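Local structure of acetone carboxylase alpha subunit (Xanthobacter autotrophicus Py2, 5M45) at residues Y399-V405 with N432-W438; F293-P297 with N539-S543. The protein forms the alpha subunit of acetone carboxylase, a multi-subunit enzyme assembled with beta and gamma subunits, and belongs to the hydantoinase B/oxoprolinase family. The contacts are given in a common frame with arbitrary orientation. Numbering follows the deposited sequence.

Contact 1 of 2, residues Y399-V405 with N432-W438. With ACT (acetate ion), chain N.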
loop_
_atom_site.group_PDB
_atom_site.type_symbol
_atom_site.label_atom_id
_atom_site.label_comp_id
_atom_site.label_asym_id
_atom_site.label_seq_id
_atom_site.Cartn_x
_atom_site.Cartn_y
_atom_site.Cartn_z
ATOM N N TYR A 399 -8.791 -1.497 -13.021
ATOM C CA TYR A 399 -9.369 -1.368 -14.358
ATOM C C TYR A 399 -10.918 -1.400 -14.341
ATOM O O TYR A 399 -11.575 -2.130 -15.096
ATOM C CB TYR A 399 -8.755 -2.343 -15.376
ATOM C CG TYR A 399 -9.205 -2.000 -16.793
ATOM C CD1 TYR A 399 -9.202 -0.703 -17.251
ATOM C CD2 TYR A 399 -9.672 -2.989 -17.647
ATOM C CE1 TYR A 399 -9.648 -0.380 -18.540
ATOM C CE2 TYR A 399 -10.135 -2.686 -18.940
ATOM C CZ TYR A 399 -10.140 -1.391 -19.372
ATOM O OH TYR A 399 -10.613 -1.063 -20.634
ATOM N N SER A 400 -11.448 -0.562 -13.443
ATOM C CA SER A 400 -12.881 -0.281 -13.289
ATOM C C SER A 400 -13.600 -0.106 -14.639
ATOM O O SER A 400 -14.745 -0.550 -14.842
ATOM C CB SER A 400 -13.026 1.045 -12.518
ATOM O OG SER A 400 -14.196 0.918 -11.781
ATOM N N TRP A 401 -12.924 0.591 -15.532
ATOM C CA TRP A 401 -13.462 0.893 -16.867
ATOM C C TRP A 401 -13.964 -0.312 -17.632
ATOM O O TRP A 401 -14.890 -0.160 -18.405
ATOM C CB TRP A 401 -12.404 1.585 -17.762
ATOM C CG TRP A 401 -11.820 2.872 -17.243
ATOM C CD1 TRP A 401 -10.515 3.096 -16.923
ATOM C CD2 TRP A 401 -12.508 4.120 -17.065
ATOM N NE1 TRP A 401 -10.327 4.428 -16.589
ATOM C CE2 TRP A 401 -11.536 5.073 -16.635
ATOM C CE3 TRP A 401 -13.837 4.537 -17.222
ATOM C CZ2 TRP A 401 -11.869 6.388 -16.346
ATOM C CZ3 TRP A 401 -14.148 5.866 -16.948
ATOM C CH2 TRP A 401 -13.171 6.777 -16.523
ATOM N N HIS A 402 -13.341 -1.472 -17.489
ATOM C CA HIS A 402 -13.747 -2.688 -18.272
ATOM C C HIS A 402 -15.264 -2.930 -18.198
ATOM O O HIS A 402 -15.941 -3.142 -19.226
ATOM C CB HIS A 402 -13.009 -3.900 -17.736
ATOM C CG HIS A 402 -13.133 -5.144 -18.559
ATOM N ND1 HIS A 402 -12.853 -5.186 -19.903
ATOM C CD2 HIS A 402 -13.464 -6.411 -18.205
ATOM C CE1 HIS A 402 -13.018 -6.421 -20.353
ATOM N NE2 HIS A 402 -13.386 -7.186 -19.337
ATOM N N PHE A 403 -15.785 -2.833 -16.961
ATOM C CA PHE A 403 -17.229 -2.930 -16.721
ATOM C C PHE A 403 -17.962 -1.637 -17.018
ATOM O O PHE A 403 -19.019 -1.641 -17.669
ATOM C CB PHE A 403 -17.497 -3.381 -15.261
ATOM C CG PHE A 403 -17.217 -4.862 -14.987
ATOM C CD1 PHE A 403 -16.579 -5.713 -15.922
ATOM C CD2 PHE A 403 -17.608 -5.395 -13.771
ATOM C CE1 PHE A 403 -16.357 -7.055 -15.615
ATOM C CE2 PHE A 403 -17.387 -6.717 -13.465
ATOM C CZ PHE A 403 -16.751 -7.555 -14.386
ATOM N N LEU A 404 -17.424 -0.519 -16.543
ATOM C CA LEU A 404 -18.105 0.782 -16.683
ATOM C C LEU A 404 -18.446 1.154 -18.142
ATOM O O LEU A 404 -19.591 1.463 -18.454
ATOM C CB LEU A 404 -17.249 1.918 -16.052
ATOM C CG LEU A 404 -17.087 1.938 -14.510
ATOM C CD1 LEU A 404 -16.085 3.008 -14.088
ATOM C CD2 LEU A 404 -18.416 2.184 -13.806
ATOM N N VAL A 405 -17.437 1.105 -19.029
ATOM C CA VAL A 405 -17.636 1.524 -20.443
ATOM C C VAL A 405 -18.564 0.554 -21.197
ATOM O O VAL A 405 -19.201 0.951 -22.195
ATOM C CB VAL A 405 -16.312 1.703 -21.228
ATOM C CG1 VAL A 405 -15.362 2.638 -20.497
ATOM C CG2 VAL A 405 -15.635 0.378 -21.514
ATOM N N ASN A 432 -20.801 4.127 -27.565
ATOM C CA ASN A 432 -19.342 4.182 -27.451
ATOM C C ASN A 432 -18.675 2.809 -27.608
ATOM O O ASN A 432 -19.236 1.762 -27.201
ATOM C CB ASN A 432 -18.900 4.877 -26.147
ATOM C CG ASN A 432 -19.388 4.152 -24.881
ATOM O OD1 ASN A 432 -20.490 4.409 -24.402
ATOM N ND2 ASN A 432 -18.559 3.239 -24.344
ATOM N N ALA A 433 -17.469 2.829 -28.202
ATOM C CA ALA A 433 -16.596 1.671 -28.262
ATOM C C ALA A 433 -16.172 1.223 -26.883
ATOM O O ALA A 433 -16.142 2.028 -25.943
ATOM C CB ALA A 433 -15.351 2.004 -29.067
ATOM N N ASN A 434 -15.797 -0.031 -26.773
ATOM C CA ASN A 434 -14.999 -0.476 -25.637
ATOM C C ASN A 434 -13.601 0.193 -25.730
ATOM O O ASN A 434 -12.934 0.111 -26.784
ATOM C CB ASN A 434 -14.870 -2.009 -25.617
ATOM C CG ASN A 434 -14.361 -2.534 -24.288
ATOM O OD1 ASN A 434 -13.160 -2.459 -23.984
ATOM N ND2 ASN A 434 -15.267 -3.084 -23.486
ATOM N N THR A 435 -13.188 0.872 -24.662
ATOM C CA THR A 435 -11.935 1.647 -24.667
ATOM C C THR A 435 -10.746 0.735 -24.265
ATOM O O THR A 435 -10.390 0.646 -23.073
ATOM C CB THR A 435 -12.042 2.877 -23.734
ATOM O OG1 THR A 435 -12.149 2.457 -22.362
ATOM C CG2 THR A 435 -13.188 3.719 -24.112
ATOM N N SER A 436 -10.207 0.031 -25.251
ATOM C CA SER A 436 -9.101 -0.963 -25.064
ATOM C C SER A 436 -8.538 -1.286 -26.458
ATOM O O SER A 436 -9.132 -0.836 -27.448
ATOM C CB SER A 436 -9.639 -2.214 -24.354
ATOM O OG SER A 436 -10.547 -2.965 -25.182
ATOM N N ASN A 437 -7.430 -2.014 -26.631
ATOM C CA ASN A 437 -6.498 -2.583 -25.622
ATOM C C ASN A 437 -5.654 -1.539 -24.898
ATOM O O ASN A 437 -5.338 -0.515 -25.474
ATOM C CB ASN A 437 -5.528 -3.520 -26.350
ATOM C CG ASN A 437 -4.520 -4.200 -25.403
ATOM O OD1 ASN A 437 -4.893 -5.054 -24.574
ATOM N ND2 ASN A 437 -3.242 -3.867 -25.570
ATOM N N TRP A 438 -5.264 -1.853 -23.658
ATOM C CA TRP A 438 -4.273 -1.100 -22.878
ATOM C C TRP A 438 -2.908 -1.828 -22.852
ATOM O O TRP A 438 -2.728 -2.856 -22.146
ATOM C CB TRP A 438 -4.790 -0.870 -21.446
ATOM C CG TRP A 438 -6.032 -0.052 -21.364
ATOM C CD1 TRP A 438 -7.329 -0.533 -21.311
ATOM C CD2 TRP A 438 -6.141 1.384 -21.338
ATOM N NE1 TRP A 438 -8.218 0.500 -21.255
ATOM C CE2 TRP A 438 -7.535 1.692 -21.297
ATOM C CE3 TRP A 438 -5.223 2.429 -21.400
ATOM C CZ2 TRP A 438 -8.021 3.004 -21.265
ATOM C CZ3 TRP A 438 -5.701 3.773 -21.363
ATOM C CH2 TRP A 438 -7.109 4.036 -21.273
HETATM C C ACT N . -8.433 7.134 -17.233
HETATM O O ACT N . -8.189 6.079 -16.604
HETATM O OXT ACT N . -8.229 8.246 -16.700
HETATM C CH3 ACT N . -8.972 7.051 -18.636
HETATM O O HOH W 1 -11.873 -3.132 -21.728
HETATM O O HOH W 2 -18.575 -0.363 -24.869
#
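The N-terminal end of helix 401-422 packs on the loop that leads from this helix to strand 440-442. This is a buried helix-loop contact within the hydantoinase B/oxoprolinase region, close to the manganese site. Y399 lies just ahead of the helix, its CA-to-CB bond directed toward the loop. Y399 OH accepts a weak hydrogen bond from W438 NE1 at 2.9 Å and also lies 3.0 Å from T435 O. The Y399 ring meets the W438 five-membered ring obliquely, with planes at 71° and centroids 4.7 Å apart. T435 is the centre of an inverse gamma turn, and its OG1 hydrogen-bonds to W479 NE1. The indole of W401 donates from NE1 to an acetate oxygen at 2.7 Å; the acetate probably comes from the crystallisation liquor. One water joins Y399 OH (2.7 Å), H402 ND1 (2.9 Å) and N434 OD1 (2.7 Å). The other imidazole nitrogen of H402, NE2, hydrogen-bonds to D295 O. N434 OD1 also accepts a hydrogen bond from S436 OG at 2.9 Å. V405 has the largest area covered by the loop. V405 CG1 is 3.7 Å from T435 OG1, and V405 CG2 is 4.0 Å from N434 ND2. Within the loop, N432 ND2 donates to A433 O at 3.1 Å. The same amide joins the segments: N432 ND2 donates to V405 O at 3.2 Å.

Contact 2 of 2, residues F293-P297 with N539-S543; sequences FVDVP and NGHIS
The carboxylate of D295 binds three successive backbone NH groups of the loop 539-543, and so fastens this loop to a strand that is outermost, within this chain, in a mixed sheet. D295 OD1 accepts from G540 N at 3.0 Å and weakly from I542 N at 3.5 Å. D295 OD2 accepts from H541 N at 2.9 Å and weakly from G540 N at 3.2 Å. D295 is a p rotamer with its CA-to-CB bond toward the loop. Segment 293-297 is extended and belongs to strand 286-297. The loop is irregular: G540 has phi/psi -124/-78, H541 -69/-21 and I542 -128/134. N539 ND2 closes it by donating to I542 O at 3.0 Å. The CA atoms of V294 and I542 are 5.5 Å apart. I542 (m, t) points at the strand, with I542 CG2 3.8 Å from F293 O and I542 CD1 3.9 Å from D295 CB. V294 CG2 is 3.6 Å from N539 CB. The gamma subunit covers this site; a polar side chain of it hydrogen-bonds to H541 ND1 and an aromatic one stacks on the H541 ring. P297 CB lies 4.0 Å from H541 CD2.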
loop_
_atom_site.group_PDB
_atom_site.type_symbol
_atom_site.label_atom_id
_atom_site.label_comp_id
_atom_site.label_asym_id
_atom_site.label_seq_id
_atom_site.Cartn_x
_atom_site.Cartn_y
_atom_site.Cartn_z
ATOM N N PHE A 293 -23.003 -6.230 -21.748
ATOM C CA PHE A 293 -22.211 -7.319 -21.184
ATOM C C PHE A 293 -20.706 -7.112 -21.527
ATOM O O PHE A 293 -20.366 -6.394 -22.498
ATOM C CB PHE A 293 -22.614 -8.675 -21.808
ATOM C CG PHE A 293 -24.073 -9.005 -21.733
ATOM C CD1 PHE A 293 -24.951 -8.624 -22.754
ATOM C CD2 PHE A 293 -24.577 -9.738 -20.663
ATOM C CE1 PHE A 293 -26.302 -8.994 -22.688
ATOM C CE2 PHE A 293 -25.921 -10.075 -20.599
ATOM C CZ PHE A 293 -26.779 -9.701 -21.609
ATOM N N VAL A 294 -19.826 -7.811 -20.781
ATOM C CA VAL A 294 -18.420 -8.026 -21.185
ATOM C C VAL A 294 -17.809 -9.278 -20.507
ATOM O O VAL A 294 -18.342 -9.778 -19.506
ATOM C CB VAL A 294 -17.555 -6.732 -20.983
ATOM C CG1 VAL A 294 -17.087 -6.590 -19.527
ATOM C CG2 VAL A 294 -16.364 -6.669 -21.952
ATOM N N ASP A 295 -16.723 -9.795 -21.086
ATOM C CA ASP A 295 -16.105 -11.056 -20.664
ATOM C C ASP A 295 -14.960 -10.912 -19.667
ATOM O O ASP A 295 -14.183 -9.963 -19.771
ATOM C CB ASP A 295 -15.646 -11.878 -21.880
ATOM C CG ASP A 295 -14.582 -11.169 -22.764
ATOM O OD1 ASP A 295 -14.830 -10.034 -23.263
ATOM O OD2 ASP A 295 -13.505 -11.775 -23.024
ATOM N N VAL A 296 -14.875 -11.862 -18.724
ATOM C CA VAL A 296 -13.756 -12.007 -17.788
ATOM C C VAL A 296 -13.205 -13.454 -17.857
ATOM O O VAL A 296 -13.591 -14.305 -17.046
ATOM C CB VAL A 296 -14.172 -11.646 -16.363
ATOM C CG1 VAL A 296 -12.972 -11.706 -15.424
ATOM C CG2 VAL A 296 -14.794 -10.246 -16.314
ATOM N N PRO A 297 -12.272 -13.721 -18.819
ATOM C CA PRO A 297 -11.750 -15.080 -19.027
ATOM C C PRO A 297 -10.570 -15.443 -18.088
ATOM O O PRO A 297 -9.426 -15.651 -18.551
ATOM C CB PRO A 297 -11.359 -15.084 -20.509
ATOM C CG PRO A 297 -11.021 -13.676 -20.826
ATOM C CD PRO A 297 -11.984 -12.856 -19.987
ATOM N N ASN A 539 -11.564 -6.277 -23.922
ATOM C CA ASN A 539 -12.637 -7.245 -24.203
ATOM C C ASN A 539 -12.182 -8.237 -25.280
ATOM O O ASN A 539 -11.462 -7.859 -26.217
ATOM C CB ASN A 539 -13.937 -6.531 -24.611
ATOM C CG ASN A 539 -13.810 -5.735 -25.906
ATOM O OD1 ASN A 539 -12.885 -4.959 -26.069
ATOM N ND2 ASN A 539 -14.753 -5.936 -26.847
ATOM N N GLY A 540 -12.575 -9.492 -25.140
ATOM C CA GLY A 540 -12.133 -10.590 -26.019
ATOM C C GLY A 540 -13.262 -11.335 -26.675
ATOM O O GLY A 540 -13.601 -11.101 -27.867
ATOM N N HIS A 541 -13.879 -12.210 -25.889
ATOM C CA HIS A 541 -14.997 -13.036 -26.372
ATOM C C HIS A 541 -16.316 -12.289 -26.684
ATOM O O HIS A 541 -17.151 -12.823 -27.433
ATOM C CB HIS A 541 -15.285 -14.162 -25.365
ATOM C CG HIS A 541 -14.129 -15.073 -25.096
ATOM N ND1 HIS A 541 -13.634 -15.940 -26.034
ATOM C CD2 HIS A 541 -13.390 -15.270 -23.976
ATOM C CE1 HIS A 541 -12.637 -16.637 -25.509
ATOM N NE2 HIS A 541 -12.448 -16.215 -24.269
ATOM N N ILE A 542 -16.505 -11.096 -26.115
ATOM C CA ILE A 542 -17.756 -10.324 -26.190
ATOM C C ILE A 542 -17.464 -8.895 -26.683
ATOM O O ILE A 542 -16.531 -8.242 -26.196
ATOM C CB ILE A 542 -18.431 -10.265 -24.802
ATOM C CG1 ILE A 542 -18.919 -11.664 -24.406
ATOM C CG2 ILE A 542 -19.620 -9.293 -24.781
ATOM C CD1 ILE A 542 -19.406 -11.828 -22.962
ATOM N N SER A 543 -18.273 -8.419 -27.647
ATOM C CA SER A 543 -18.341 -7.017 -28.001
ATOM C C SER A 543 -19.354 -6.335 -27.079
ATOM O O SER A 543 -20.511 -6.736 -27.060
ATOM C CB SER A 543 -18.792 -6.841 -29.458
ATOM O OG SER A 543 -17.810 -7.282 -30.356
HETATM O O HOH W 3 -22.736 -6.389 -25.099
#

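Contacts 1 and 2 lie side by side, their centres 11 Å apart. Along the chain, both segments of contact 1 fall between those of contact 2. They touch at several points. H402 NE2 is 2.9 Å from D295 O, a probable hydrogen bond, so D295 holds the loop 539-543 with its side chain and meets the helix with its backbone. The other points are packing. F403 CE1 lies 3.6 Å from V296 CG2. The loops meet where S436 OG approaches N539 OD1 at 3.2 Å. Contact 1 lies near the metal: the W438 side chain is about 7 Å from the manganese held by H150, D153 and H175. Contact 2 faces the gamma subunit.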